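Local coordinates for protein mirolysin (Tannerella forsythia, PDB 6R7V) that is the latent zymogen of a pappalysin-family metallopeptidase of the metzincin type, which probably cleaves proteins with a zinc ion that is blocked by its own pro-segment, at residues A[10-13]-A[14-17]; A[75-79]-A[80-84]; A[87-90]-A[91-94]; A[170-173]-A[174-178]; A[297-300]-A[301-305]. The protein carries 1 engineered substitution. One frame throughout, in Å; residues are numbered along the deposited sequence.

Interaction 1 of 5, residues A[10-13]-A[14-17]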
loop_
_atom_site.group_PDB
_atom_site.type_symbol
_atom_site.label_atom_id
_atom_site.label_comp_id
_atom_site.label_asym_id
_atom_site.label_seq_id
_atom_site.Cartn_x
_atom_site.Cartn_y
_atom_site.Cartn_z
ATOM N N LEU A 10 2.424 5.555 11.705
ATOM C CA LEU A 10 1.768 5.186 12.952
ATOM C C LEU A 10 2.748 5.312 14.102
ATOM O O LEU A 10 3.323 4.320 14.562
ATOM C CB LEU A 10 1.165 3.769 12.921
ATOM C CG LEU A 10 -0.025 3.543 11.964
ATOM C CD1 LEU A 10 -0.424 2.060 11.958
ATOM C CD2 LEU A 10 -1.255 4.391 12.360
ATOM N N ASN A 11 2.972 6.553 14.549
ATOM C CA ASN A 11 3.857 6.834 15.668
ATOM C C ASN A 11 3.083 6.551 16.934
ATOM O O ASN A 11 2.271 7.370 17.364
ATOM C CB ASN A 11 4.373 8.271 15.587
ATOM C CG ASN A 11 5.376 8.585 16.661
ATOM O OD1 ASN A 11 5.277 8.089 17.785
ATOM N ND2 ASN A 11 6.372 9.398 16.327
ATOM N N MET A 12 3.269 5.352 17.478
ATOM C CA MET A 12 2.462 4.877 18.591
ATOM C C MET A 12 2.604 5.722 19.845
ATOM O O MET A 12 1.581 5.932 20.493
ATOM C CB MET A 12 2.722 3.393 18.878
ATOM C CG MET A 12 2.290 2.488 17.731
ATOM S SD MET A 12 0.603 2.727 17.070
ATOM C CE MET A 12 -0.375 2.388 18.476
ATOM N N GLU A 13 3.815 6.252 20.154
ATOM C CA GLU A 13 4.032 7.172 21.282
ATOM C C GLU A 13 3.163 8.418 21.112
ATOM O O GLU A 13 2.524 8.862 22.074
ATOM C CB GLU A 13 5.530 7.563 21.364
ATOM C CG GLU A 13 5.881 8.581 22.445
ATOM C CD GLU A 13 7.317 9.079 22.538
ATOM O OE1 GLU A 13 7.502 10.254 22.931
ATOM O OE2 GLU A 13 8.255 8.301 22.244
ATOM N N GLN A 14 3.161 8.996 19.897
ATOM C CA GLN A 14 2.376 10.202 19.600
ATOM C C GLN A 14 0.893 9.903 19.618
ATOM O O GLN A 14 0.136 10.698 20.165
ATOM C CB GLN A 14 2.770 10.790 18.235
ATOM C CG GLN A 14 2.123 12.148 17.912
ATOM C CD GLN A 14 2.701 12.738 16.649
ATOM O OE1 GLN A 14 3.871 12.529 16.314
ATOM N NE2 GLN A 14 1.899 13.491 15.918
ATOM N N ILE A 15 0.466 8.778 19.010
ATOM C CA ILE A 15 -0.956 8.428 18.946
ATOM C C ILE A 15 -1.512 8.178 20.354
ATOM O O ILE A 15 -2.628 8.607 20.641
ATOM C CB ILE A 15 -1.156 7.221 18.004
ATOM C CG1 ILE A 15 -0.876 7.658 16.560
ATOM C CG2 ILE A 15 -2.555 6.597 18.153
ATOM C CD1 ILE A 15 -0.830 6.492 15.538
ATOM N N ARG A 16 -0.721 7.553 21.248
ATOM C CA ARG A 16 -1.126 7.294 22.626
ATOM C C ARG A 16 -1.598 8.589 23.303
ATOM O O ARG A 16 -2.577 8.548 24.044
ATOM C CB ARG A 16 0.042 6.673 23.404
ATOM C CG ARG A 16 -0.372 5.984 24.697
ATOM C CD ARG A 16 0.855 5.523 25.453
ATOM N NE ARG A 16 0.518 4.495 26.434
ATOM C CZ ARG A 16 1.411 3.782 27.113
ATOM N NH1 ARG A 16 1.012 2.862 27.980
ATOM N NH2 ARG A 16 2.711 3.980 26.925
ATOM N N ARG A 17 -0.967 9.748 22.983
ATOM C CA ARG A 17 -1.326 11.041 23.584
ATOM C C ARG A 17 -2.324 11.833 22.709
ATOM O O ARG A 17 -3.307 12.363 23.237
ATOM C CB ARG A 17 -0.032 11.865 23.809
ATOM C CG ARG A 17 -0.227 13.326 24.190
ATOM C CD ARG A 17 1.092 14.040 24.412
ATOM N NE ARG A 17 1.530 13.961 25.809
ATOM C CZ ARG A 17 2.531 13.203 26.247
ATOM N NH1 ARG A 17 2.859 13.202 27.531
ATOM N NH2 ARG A 17 3.220 12.444 25.400
HETATM O O HOH W 1 5.458 11.927 14.223
HETATM O O HOH W 2 3.500 12.051 22.627
#
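The side chains of N11 and Q14 cross at about a right angle at the start of helix 12-18. CG of N11 is anti to its backbone N (chi1 -176°), which brings the amide back over the first turn. There N11 OD1 accepts from Q14 N at 3.1 Å. The bond is straight at the hydrogen, but the donor sits well above the carbonyl plane of the amide. The planes of the two amides are 52° apart, and their ends are joined through water: Q14 OE1 accepts from one that N11 ND2 reaches only weakly. Backbone N11 O takes I15 N at 2.8 Å, and M12 O takes R16 N at 2.9 Å. L10 and I15 make the apolar side. Their branches meet obliquely, with L10 CD2 3.8 Å from I15 CD1. M12 SD is a looser neighbour, 4.3 Å from I15 CD1. M12 and I15 both turn to Y23 of helix 20-32, and L10 N bonds to D221. A water binds R17 NH2 and, weakly, E13 O. This is a helix N-cap with N11 as the capping residue. It starts helix 12-18, probably part of the pro-segment, shortly after C6, the zinc ligand and probable cysteine-switch residue.

Interaction 2 of 5, residues A[75-79]-A[80-84]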
loop_
_atom_site.group_PDB
_atom_site.type_symbol
_atom_site.label_atom_id
_atom_site.label_comp_id
_atom_site.label_asym_id
_atom_site.label_seq_id
_atom_site.Cartn_x
_atom_site.Cartn_y
_atom_site.Cartn_z
ATOM N N ASN A 75 1.457 -6.657 -9.591
ATOM C CA ASN A 75 1.495 -8.104 -9.817
ATOM C C ASN A 75 2.911 -8.649 -9.774
ATOM O O ASN A 75 3.088 -9.780 -9.328
ATOM C CB ASN A 75 0.813 -8.453 -11.119
ATOM C CG ASN A 75 -0.700 -8.446 -10.941
ATOM O OD1 ASN A 75 -1.192 -9.085 -10.026
ATOM N ND2 ASN A 75 -1.445 -7.743 -11.773
ATOM N N GLU A 76 3.906 -7.859 -10.145
ATOM C CA GLU A 76 5.288 -8.299 -9.999
ATOM C C GLU A 76 5.704 -8.312 -8.548
ATOM O O GLU A 76 6.178 -9.342 -8.031
ATOM C CB GLU A 76 6.246 -7.350 -10.744
ATOM C CG GLU A 76 6.136 -7.450 -12.257
ATOM C CD GLU A 76 7.062 -6.506 -13.011
ATOM O OE1 GLU A 76 7.916 -5.838 -12.384
ATOM O OE2 GLU A 76 6.908 -6.420 -14.247
ATOM N N ASP A 77 5.489 -7.177 -7.841
ATOM C CA ASP A 77 6.013 -7.081 -6.474
ATOM C C ASP A 77 5.326 -8.009 -5.497
ATOM O O ASP A 77 6.002 -8.493 -4.571
ATOM C CB ASP A 77 5.901 -5.629 -6.011
ATOM C CG ASP A 77 6.782 -4.659 -6.815
ATOM O OD1 ASP A 77 7.642 -5.138 -7.601
ATOM O OD2 ASP A 77 6.644 -3.432 -6.623
ATOM N N PHE A 78 4.026 -8.247 -5.666
ATOM C CA PHE A 78 3.269 -9.130 -4.767
ATOM C C PHE A 78 3.335 -10.608 -5.167
ATOM O O PHE A 78 2.676 -11.450 -4.538
ATOM C CB PHE A 78 1.812 -8.647 -4.692
ATOM C CG PHE A 78 1.634 -7.432 -3.819
ATOM C CD1 PHE A 78 1.870 -6.150 -4.319
ATOM C CD2 PHE A 78 1.293 -7.564 -2.475
ATOM C CE1 PHE A 78 1.793 -5.030 -3.477
ATOM C CE2 PHE A 78 1.172 -6.423 -1.645
ATOM C CZ PHE A 78 1.404 -5.170 -2.162
ATOM N N ARG A 79 4.156 -10.944 -6.177
ATOM C CA ARG A 79 4.318 -12.358 -6.553
ATOM C C ARG A 79 5.814 -12.679 -6.697
ATOM O O ARG A 79 6.167 -13.717 -7.285
ATOM C CB ARG A 79 3.561 -12.646 -7.848
ATOM C CG ARG A 79 2.039 -12.530 -7.690
ATOM C CD ARG A 79 1.317 -12.973 -8.953
ATOM N NE ARG A 79 1.689 -12.204 -10.137
ATOM C CZ ARG A 79 1.295 -12.524 -11.365
ATOM N NH1 ARG A 79 0.545 -13.597 -11.570
ATOM N NH2 ARG A 79 1.681 -11.796 -12.403
ATOM N N ARG A 80 6.691 -11.808 -6.158
ATOM C CA ARG A 80 8.146 -11.916 -6.327
ATOM C C ARG A 80 8.523 -12.230 -7.807
ATOM O O ARG A 80 9.376 -13.085 -8.104
ATOM C CB ARG A 80 8.780 -12.909 -5.344
ATOM C CG ARG A 80 10.296 -12.652 -5.243
ATOM C CD ARG A 80 10.943 -12.959 -3.897
ATOM N NE ARG A 80 12.366 -12.604 -3.911
ATOM C CZ ARG A 80 12.871 -11.373 -3.746
ATOM N NH1 ARG A 80 12.066 -10.325 -3.560
ATOM N NH2 ARG A 80 14.186 -11.174 -3.807
ATOM N N MET A 81 7.905 -11.480 -8.725
ATOM C CA MET A 81 8.191 -11.558 -10.141
ATOM C C MET A 81 8.822 -10.269 -10.632
ATOM O O MET A 81 8.998 -10.112 -11.847
ATOM C CB MET A 81 6.936 -11.902 -10.919
ATOM C CG MET A 81 6.491 -13.328 -10.657
ATOM S SD MET A 81 4.924 -13.681 -11.449
ATOM C CE MET A 81 5.430 -13.713 -13.107
ATOM N N ASN A 82 9.220 -9.381 -9.708
ATOM C CA ASN A 82 9.966 -8.161 -10.078
ATOM C C ASN A 82 11.360 -8.577 -10.549
ATOM O O ASN A 82 12.043 -9.308 -9.831
ATOM C CB ASN A 82 10.065 -7.206 -8.862
ATOM C CG ASN A 82 10.434 -7.863 -7.545
ATOM O OD1 ASN A 82 9.766 -8.823 -7.098
ATOM N ND2 ASN A 82 11.468 -7.310 -6.878
ATOM N N ALA A 83 11.800 -8.116 -11.717
ATOM C CA ALA A 83 13.149 -8.509 -12.172
ATOM C C ALA A 83 14.237 -8.078 -11.197
ATOM O O ALA A 83 15.238 -8.802 -11.040
ATOM C CB ALA A 83 13.435 -7.947 -13.558
ATOM N N ASP A 84 14.043 -6.940 -10.492
ATOM C CA ASP A 84 15.059 -6.496 -9.539
ATOM C C ASP A 84 15.096 -7.345 -8.249
ATOM O O ASP A 84 15.886 -7.015 -7.369
ATOM C CB ASP A 84 14.979 -4.996 -9.222
ATOM C CG ASP A 84 13.686 -4.454 -8.635
ATOM O OD1 ASP A 84 12.801 -5.260 -8.276
ATOM O OD2 ASP A 84 13.553 -3.213 -8.544
HETATM O O HOH W 3 10.458 -6.185 -13.316
HETATM O O HOH W 4 8.747 -8.535 -4.572
#
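E76 and M81 hold the tight part of this turn through their backbones. M81 N donates to E76 O at 2.8 Å, with an angle of 167° at the hydrogen. R79 N reaches the same oxygen from the opposite face of its plane, at 3.2 Å. Beside this grip D77 OD1 rests on N82 CB at 3.4 Å, and the carboxylate and amide planes stand nearly perpendicular. CG of N82 sits between its backbone N and carbonyl carbon (chi1 45°). From there N82 ND2 donates to D84 OD1 at 2.8 Å, in the plane of the amide. N82 ND2 also bonds to N276 O. The carboxylate of D77 is held by R203 and T206, and R203 also pairs with D84. The R79 guanidinium is held too: NE donates to N75 O at 2.9 Å, in the guanidinium plane.

The looser part is M81 SD and a water. The sulfur lies over one face of the guanidinium, 3.8 Å from R79 NE, and M81 is exposed. E76 OE1 accepts from a water that in turn accepts from A83 N, while E76 OE2 pairs with R191. The i+5 bond, with R80 left-handed, makes a Schellman-like C-terminal cap on helix 64-77. D77 and F78 pack this helix end on helix 203-212, which bears the zinc-binding H207 and H211.

Interaction 3 of 5, residues A[87-90]-A[91-94]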
loop_
_atom_site.group_PDB
_atom_site.type_symbol
_atom_site.label_atom_id
_atom_site.label_comp_id
_atom_site.label_asym_id
_atom_site.label_seq_id
_atom_site.Cartn_x
_atom_site.Cartn_y
_atom_site.Cartn_z
ATOM N N ASN A 87 18.483 -8.239 -7.321
ATOM C CA ASN A 87 19.239 -7.220 -6.577
ATOM C C ASN A 87 19.134 -7.393 -5.052
ATOM O O ASN A 87 19.897 -6.743 -4.330
ATOM C CB ASN A 87 18.774 -5.788 -6.903
ATOM C CG ASN A 87 18.950 -5.300 -8.311
ATOM O OD1 ASN A 87 19.544 -5.962 -9.167
ATOM N ND2 ASN A 87 18.429 -4.099 -8.567
ATOM N N THR A 88 18.179 -8.207 -4.555
ATOM C CA THR A 88 18.056 -8.377 -3.094
ATOM C C THR A 88 19.372 -8.958 -2.565
ATOM O O THR A 88 19.807 -9.970 -3.118
ATOM C CB THR A 88 16.895 -9.287 -2.723
ATOM O OG1 THR A 88 15.707 -8.808 -3.349
ATOM C CG2 THR A 88 16.658 -9.350 -1.209
ATOM N N PRO A 89 20.069 -8.343 -1.573
ATOM C CA PRO A 89 21.321 -8.971 -1.070
ATOM C C PRO A 89 21.084 -10.428 -0.684
ATOM O O PRO A 89 20.028 -10.739 -0.117
ATOM C CB PRO A 89 21.680 -8.123 0.153
ATOM C CG PRO A 89 21.026 -6.783 -0.132
ATOM C CD PRO A 89 19.725 -7.131 -0.799
ATOM N N SER A 90 22.015 -11.315 -1.026
ATOM C CA SER A 90 21.875 -12.752 -0.750
ATOM C C SER A 90 21.556 -13.008 0.704
ATOM O O SER A 90 20.790 -13.926 0.967
ATOM C CB SER A 90 23.127 -13.517 -1.158
ATOM O OG SER A 90 24.250 -12.991 -0.479
ATOM N N ALA A 91 22.081 -12.182 1.649
ATOM C CA ALA A 91 21.786 -12.370 3.070
ATOM C C ALA A 91 20.304 -12.162 3.415
ATOM O O ALA A 91 19.840 -12.701 4.423
ATOM C CB ALA A 91 22.648 -11.460 3.927
ATOM N N PHE A 92 19.557 -11.420 2.580
ATOM C CA PHE A 92 18.130 -11.170 2.807
ATOM C C PHE A 92 17.232 -11.910 1.808
ATOM O O PHE A 92 16.020 -12.017 2.048
ATOM C CB PHE A 92 17.822 -9.680 2.715
ATOM C CG PHE A 92 18.386 -8.739 3.762
ATOM C CD1 PHE A 92 18.290 -9.034 5.119
ATOM C CD2 PHE A 92 18.942 -7.519 3.390
ATOM C CE1 PHE A 92 18.757 -8.128 6.081
ATOM C CE2 PHE A 92 19.426 -6.632 4.345
ATOM C CZ PHE A 92 19.296 -6.924 5.688
ATOM N N ALA A 93 17.796 -12.391 0.667
ATOM C CA ALA A 93 16.973 -13.042 -0.366
ATOM C C ALA A 93 16.242 -14.261 0.185
ATOM O O ALA A 93 15.105 -14.509 -0.215
ATOM C CB ALA A 93 17.831 -13.433 -1.560
ATOM N N ASN A 94 16.843 -14.969 1.151
ATOM C CA ASN A 94 16.251 -16.145 1.784
ATOM C C ASN A 94 15.058 -15.775 2.702
ATOM O O ASN A 94 14.223 -16.630 3.002
ATOM C CB ASN A 94 17.332 -16.920 2.560
ATOM C CG ASN A 94 18.421 -16.040 3.142
ATOM O OD1 ASN A 94 18.173 -15.178 3.992
ATOM N ND2 ASN A 94 19.654 -16.234 2.687
HETATM O O HOH W 5 24.469 -10.672 1.018
#
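P89 O is gripped by two backbone donors of the short helical turn that follows it. F92 N is 2.8 Å from P89 O and stands well above the carbonyl plane. A93 N lies in that plane, 2.9 Å from P89 O, but its bond is bent to 134° at the hydrogen. A93 N also makes a weak bond to S90 O. One carbonyl thus serves both an i+3 and an i+4 donor.

The side chains fold round this grip. CG2 of T88 is anti to its backbone N, and this torsion lays the methyl against the start of A93, 3.7 Å from A93 N. The same methyl is 4.1 Å from F92 CB. The ring of P89 meets the F92 ring at a slant, with P89 CG 4.2 Å from F92 CD2. The packing here is light. F92 also touches M262, and P89 touches F248. T88 OG1 accepts from R80 and has N276 OD1 and Q85 O as acceptors for its single proton. This ties T88 to the preceding loop and to N276, much later in the chain.

The first turn also has a wet side. One water is 2.8 Å from S90 OG and accepts from A91 N at 2.9 Å. S90 and A91 are both exposed. The arrangement is the N-terminal turn of the short, weakly bonded helix 90-93, with P89 just before it and P89 O as a bifurcated acceptor.

Interaction 4 of 5, residues A[170-173]-A[174-178]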
loop_
_atom_site.group_PDB
_atom_site.type_symbol
_atom_site.label_atom_id
_atom_site.label_comp_id
_atom_site.label_asym_id
_atom_site.label_seq_id
_atom_site.Cartn_x
_atom_site.Cartn_y
_atom_site.Cartn_z
ATOM N N PRO A 170 -6.423 -1.376 7.694
ATOM C CA PRO A 170 -7.589 -2.237 7.938
ATOM C C PRO A 170 -8.291 -2.012 9.270
ATOM O O PRO A 170 -9.506 -2.245 9.334
ATOM C CB PRO A 170 -6.995 -3.648 7.921
ATOM C CG PRO A 170 -5.778 -3.541 7.049
ATOM C CD PRO A 170 -5.239 -2.164 7.274
ATOM N N PHE A 171 -7.581 -1.540 10.323
ATOM C CA PHE A 171 -8.264 -1.332 11.605
ATOM C C PHE A 171 -9.317 -0.218 11.512
ATOM O O PHE A 171 -10.155 -0.089 12.413
ATOM C CB PHE A 171 -7.277 -1.044 12.774
ATOM C CG PHE A 171 -6.814 0.404 12.874
ATOM C CD1 PHE A 171 -5.738 0.861 12.123
ATOM C CD2 PHE A 171 -7.473 1.307 13.694
ATOM C CE1 PHE A 171 -5.317 2.193 12.207
ATOM C CE2 PHE A 171 -7.084 2.655 13.737
ATOM C CZ PHE A 171 -6.015 3.085 12.983
ATOM N N GLU A 172 -9.239 0.606 10.470
ATOM C CA GLU A 172 -10.162 1.721 10.244
ATOM C C GLU A 172 -11.346 1.305 9.360
ATOM O O GLU A 172 -12.246 2.131 9.161
ATOM C CB GLU A 172 -9.436 2.910 9.544
ATOM C CG GLU A 172 -7.994 3.186 9.999
ATOM C CD GLU A 172 -7.311 4.427 9.437
ATOM O OE1 GLU A 172 -6.307 4.317 8.683
ATOM O OE2 GLU A 172 -7.783 5.530 9.786
ATOM N N PHE A 173 -11.345 0.066 8.795
ATOM C CA PHE A 173 -12.390 -0.318 7.841
ATOM C C PHE A 173 -13.792 -0.260 8.440
ATOM O O PHE A 173 -14.692 0.314 7.810
ATOM C CB PHE A 173 -12.131 -1.703 7.242
ATOM C CG PHE A 173 -13.088 -2.002 6.114
ATOM C CD1 PHE A 173 -12.817 -1.573 4.825
ATOM C CD2 PHE A 173 -14.321 -2.607 6.365
ATOM C CE1 PHE A 173 -13.703 -1.835 3.783
ATOM C CE2 PHE A 173 -15.211 -2.870 5.317
ATOM C CZ PHE A 173 -14.903 -2.462 4.035
ATOM N N GLN A 174 -13.987 -0.847 9.620
ATOM C CA GLN A 174 -15.316 -0.897 10.224
ATOM C C GLN A 174 -15.893 0.504 10.391
ATOM O O GLN A 174 -17.044 0.714 9.991
ATOM C CB GLN A 174 -15.251 -1.646 11.560
ATOM C CG GLN A 174 -16.568 -1.642 12.367
ATOM C CD GLN A 174 -16.459 -2.442 13.641
ATOM O OE1 GLN A 174 -15.567 -2.232 14.477
ATOM N NE2 GLN A 174 -17.384 -3.368 13.830
ATOM N N THR A 175 -15.114 1.469 10.933
ATOM C CA THR A 175 -15.640 2.821 11.179
ATOM C C THR A 175 -15.587 3.773 9.977
ATOM O O THR A 175 -16.330 4.769 9.946
ATOM C CB THR A 175 -14.942 3.484 12.374
ATOM O OG1 THR A 175 -13.540 3.494 12.131
ATOM C CG2 THR A 175 -15.252 2.779 13.708
ATOM N N LYS A 176 -14.686 3.513 9.015
ATOM C CA LYS A 176 -14.530 4.413 7.852
ATOM C C LYS A 176 -14.592 3.602 6.553
ATOM O O LYS A 176 -13.662 3.659 5.751
ATOM C CB LYS A 176 -13.207 5.199 7.962
ATOM C CG LYS A 176 -13.186 6.127 9.194
ATOM C CD LYS A 176 -11.919 6.977 9.270
ATOM C CE LYS A 176 -12.016 8.233 8.429
ATOM N NZ LYS A 176 -10.878 9.163 8.664
ATOM N N PRO A 177 -15.684 2.844 6.296
ATOM C CA PRO A 177 -15.686 1.968 5.120
ATOM C C PRO A 177 -15.615 2.680 3.782
ATOM O O PRO A 177 -14.981 2.179 2.866
ATOM C CB PRO A 177 -17.010 1.199 5.253
ATOM C CG PRO A 177 -17.875 2.047 6.144
ATOM C CD PRO A 177 -16.906 2.648 7.116
ATOM N N ASN A 178 -16.227 3.845 3.688
ATOM C CA ASN A 178 -16.293 4.548 2.405
ATOM C C ASN A 178 -14.994 5.277 2.026
ATOM O O ASN A 178 -14.887 5.747 0.872
ATOM C CB ASN A 178 -17.466 5.542 2.370
ATOM C CG ASN A 178 -18.753 5.079 3.003
ATOM O OD1 ASN A 178 -19.372 4.111 2.571
ATOM N ND2 ASN A 178 -19.195 5.789 4.032
HETATM O O HOH W 6 -11.962 -2.550 10.839
HETATM O O HOH W 7 -12.591 0.979 12.653
HETATM O O HOH W 8 -8.037 7.788 8.321
#
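F173 and P177 make the apolar part of this turn. P177 CB lies over one face of the F173 ring, 4.4 Å from its CZ. CG of F173 is anti to the backbone N (chi1 -171°), and the ring stands beside the next peptide, with CD2 3.7 Å from Q174 N. P177 CD also touches F173 O, at 3.3 Å; the proline has no N-H to give it. F173 packs further on T148 and D180.

The direct polar link is a backbone bond. K176 N donates to E172 O at 2.8 Å, and the donor lies almost in line with the carbonyl. This i+4 bond makes an alpha-turn between two 3-10 segments, 170-172 and the one starting at P177, in the loop between strands 165-167 and 182-185. That loop lies within the pappalysin family region.

Three waters bridge the two segments. One molecule spans P170 O and Q174 N, and a second spans F171 O and T175 N. A third takes its place between the charged ends of E172 and K176. It donates to E172 OE2 at 2.7 Å and accepts from K176 NZ at 3.2 Å, while the two charged atoms stay 4.9 Å apart. E172 OE1 accepts from F169 N.

Interaction 5 of 5, residues A[297-300]-A[301-305]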
loop_
_atom_site.group_PDB
_atom_site.type_symbol
_atom_site.label_atom_id
_atom_site.label_comp_id
_atom_site.label_asym_id
_atom_site.label_seq_id
_atom_site.Cartn_x
_atom_site.Cartn_y
_atom_site.Cartn_z
ATOM N N ARG A 297 -11.021 -8.637 5.070
ATOM C CA ARG A 297 -11.179 -8.465 3.629
ATOM C C ARG A 297 -11.637 -9.776 2.947
ATOM O O ARG A 297 -11.553 -9.872 1.731
ATOM C CB ARG A 297 -9.872 -7.927 3.004
ATOM C CG ARG A 297 -9.342 -6.664 3.697
ATOM C CD ARG A 297 -8.391 -5.887 2.755
ATOM N NE ARG A 297 -7.828 -4.660 3.342
ATOM C CZ ARG A 297 -8.505 -3.520 3.458
ATOM N NH1 ARG A 297 -9.791 -3.461 3.117
ATOM N NH2 ARG A 297 -7.917 -2.440 3.951
ATOM N N ARG A 298 -12.172 -10.761 3.701
ATOM C CA ARG A 298 -12.589 -12.041 3.110
ATOM C C ARG A 298 -13.673 -11.910 2.021
ATOM O O ARG A 298 -13.648 -12.693 1.067
ATOM C CB ARG A 298 -13.038 -13.038 4.190
ATOM C CG ARG A 298 -14.372 -12.692 4.824
ATOM C CD ARG A 298 -14.712 -13.557 6.033
ATOM N NE ARG A 298 -15.995 -13.163 6.618
ATOM C CZ ARG A 298 -16.153 -12.219 7.542
ATOM N NH1 ARG A 298 -15.104 -11.554 8.010
ATOM N NH2 ARG A 298 -17.362 -11.940 8.014
ATOM N N GLU A 299 -14.606 -10.939 2.151
ATOM C CA GLU A 299 -15.704 -10.762 1.186
ATOM C C GLU A 299 -15.177 -10.417 -0.204
ATOM O O GLU A 299 -15.789 -10.787 -1.210
ATOM C CB GLU A 299 -16.691 -9.680 1.639
ATOM C CG GLU A 299 -18.125 -9.957 1.232
ATOM C CD GLU A 299 -18.747 -8.941 0.298
ATOM O OE1 GLU A 299 -19.523 -8.085 0.781
ATOM O OE2 GLU A 299 -18.466 -9.004 -0.920
ATOM N N MET A 300 -14.020 -9.733 -0.269
ATOM C CA MET A 300 -13.454 -9.366 -1.537
ATOM C C MET A 300 -13.157 -10.620 -2.358
ATOM O O MET A 300 -13.160 -10.566 -3.584
ATOM C CB MET A 300 -12.186 -8.544 -1.314
ATOM C CG MET A 300 -11.602 -8.032 -2.582
ATOM S SD MET A 300 -10.313 -6.873 -2.216
ATOM C CE MET A 300 -11.299 -5.375 -1.896
ATOM N N GLN A 301 -12.919 -11.755 -1.691
ATOM C CA GLN A 301 -12.617 -12.971 -2.435
ATOM C C GLN A 301 -13.844 -13.675 -2.985
ATOM O O GLN A 301 -13.699 -14.460 -3.919
ATOM C CB GLN A 301 -11.806 -13.939 -1.569
ATOM C CG GLN A 301 -10.462 -13.332 -1.159
ATOM C CD GLN A 301 -9.697 -12.828 -2.355
ATOM O OE1 GLN A 301 -9.243 -13.621 -3.202
ATOM N NE2 GLN A 301 -9.592 -11.496 -2.470
ATOM N N ILE A 302 -15.033 -13.427 -2.418
ATOM C CA ILE A 302 -16.252 -14.144 -2.820
ATOM C C ILE A 302 -16.633 -13.808 -4.277
ATOM O O ILE A 302 -16.913 -14.712 -5.067
ATOM C CB ILE A 302 -17.428 -13.882 -1.837
ATOM C CG1 ILE A 302 -17.071 -14.286 -0.366
ATOM C CG2 ILE A 302 -18.728 -14.615 -2.289
ATOM C CD1 ILE A 302 -16.664 -15.744 -0.082
ATOM N N TYR A 303 -16.561 -12.540 -4.642
ATOM C CA TYR A 303 -16.958 -12.167 -5.987
ATOM C C TYR A 303 -15.785 -11.661 -6.834
ATOM O O TYR A 303 -16.035 -11.123 -7.908
ATOM C CB TYR A 303 -18.079 -11.104 -5.913
ATOM C CG TYR A 303 -19.203 -11.509 -4.986
ATOM C CD1 TYR A 303 -20.119 -12.490 -5.355
ATOM C CD2 TYR A 303 -19.301 -10.972 -3.703
ATOM C CE1 TYR A 303 -21.125 -12.907 -4.485
ATOM C CE2 TYR A 303 -20.314 -11.370 -2.827
ATOM C CZ TYR A 303 -21.223 -12.340 -3.222
ATOM O OH TYR A 303 -22.200 -12.775 -2.350
ATOM N N ALA A 304 -14.505 -11.893 -6.421
ATOM C CA ALA A 304 -13.384 -11.361 -7.203
ATOM C C ALA A 304 -13.346 -11.845 -8.648
ATOM O O ALA A 304 -13.097 -11.034 -9.539
ATOM C CB ALA A 304 -12.055 -11.668 -6.537
ATOM N N ASN A 305 -13.614 -13.143 -8.891
ATOM C CA ASN A 305 -13.583 -13.687 -10.247
ATOM C C ASN A 305 -14.657 -13.052 -11.108
ATOM O O ASN A 305 -14.357 -12.668 -12.231
ATOM C CB ASN A 305 -13.737 -15.200 -10.256
ATOM C CG ASN A 305 -12.498 -15.944 -9.840
ATOM O OD1 ASN A 305 -12.568 -16.939 -9.112
ATOM N ND2 ASN A 305 -11.336 -15.508 -10.316
#
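Q301 curls back over R298 and M300. Its CB lies 3.4 Å from R298 O, the carbonyl that also accepts from Q301 N at 3.0 Å. CG is anti to the carbonyl carbon (chi1 -62°) and stays near R298 O, 3.9 Å away. The chain then bends at chi2, and CD passes beside the carbonyl carbon of M300. At the tip NE2 is 3.7 Å from M300 C, and it donates to L46 O at the start of strand 45-55. M300 crosses Q301 obliquely and packs on I47 and P48 of the same strand.

One step on, I302 N donates to E299 O at 3.0 Å. Both of these i+3 donors stand well above the planes of their carbonyls. E299 OE2 comes to the edge of the Y303 ring, 3.5 Å from Y303 CD2 and in the ring plane. The carboxylate and ring planes are 85° apart. I302 CG2 lies over the centre of one face of that ring. E299 OE1 pairs with R149. The run of i+3 bonds is characteristic of a short 3-10-like helical turn. Here it lays segment 297-305 against strand 45-55 of the main sheet.

In the fold
All five contacts are local turns or helix ends, and each mixes buried and exposed residues. Interaction 4 is a surface contact and is bridged by three waters; the others are partly buried. Interactions 2 and 3 are neighbours, with centres about 14 Å apart, and meet through R80 and T88. Interactions 4 and 5 also touch, but by packing: R297 lies against P170 and F173. Interaction 1, probably in the pro-segment, does not touch the others but comes within about 5 Å (nearest atoms) of interaction 4; both turn side chains to helix 20-32. Salt bridges to other parts of the chain mark interactions 2 and 5, which touch strands 101-105 and 45-55 of the sheet.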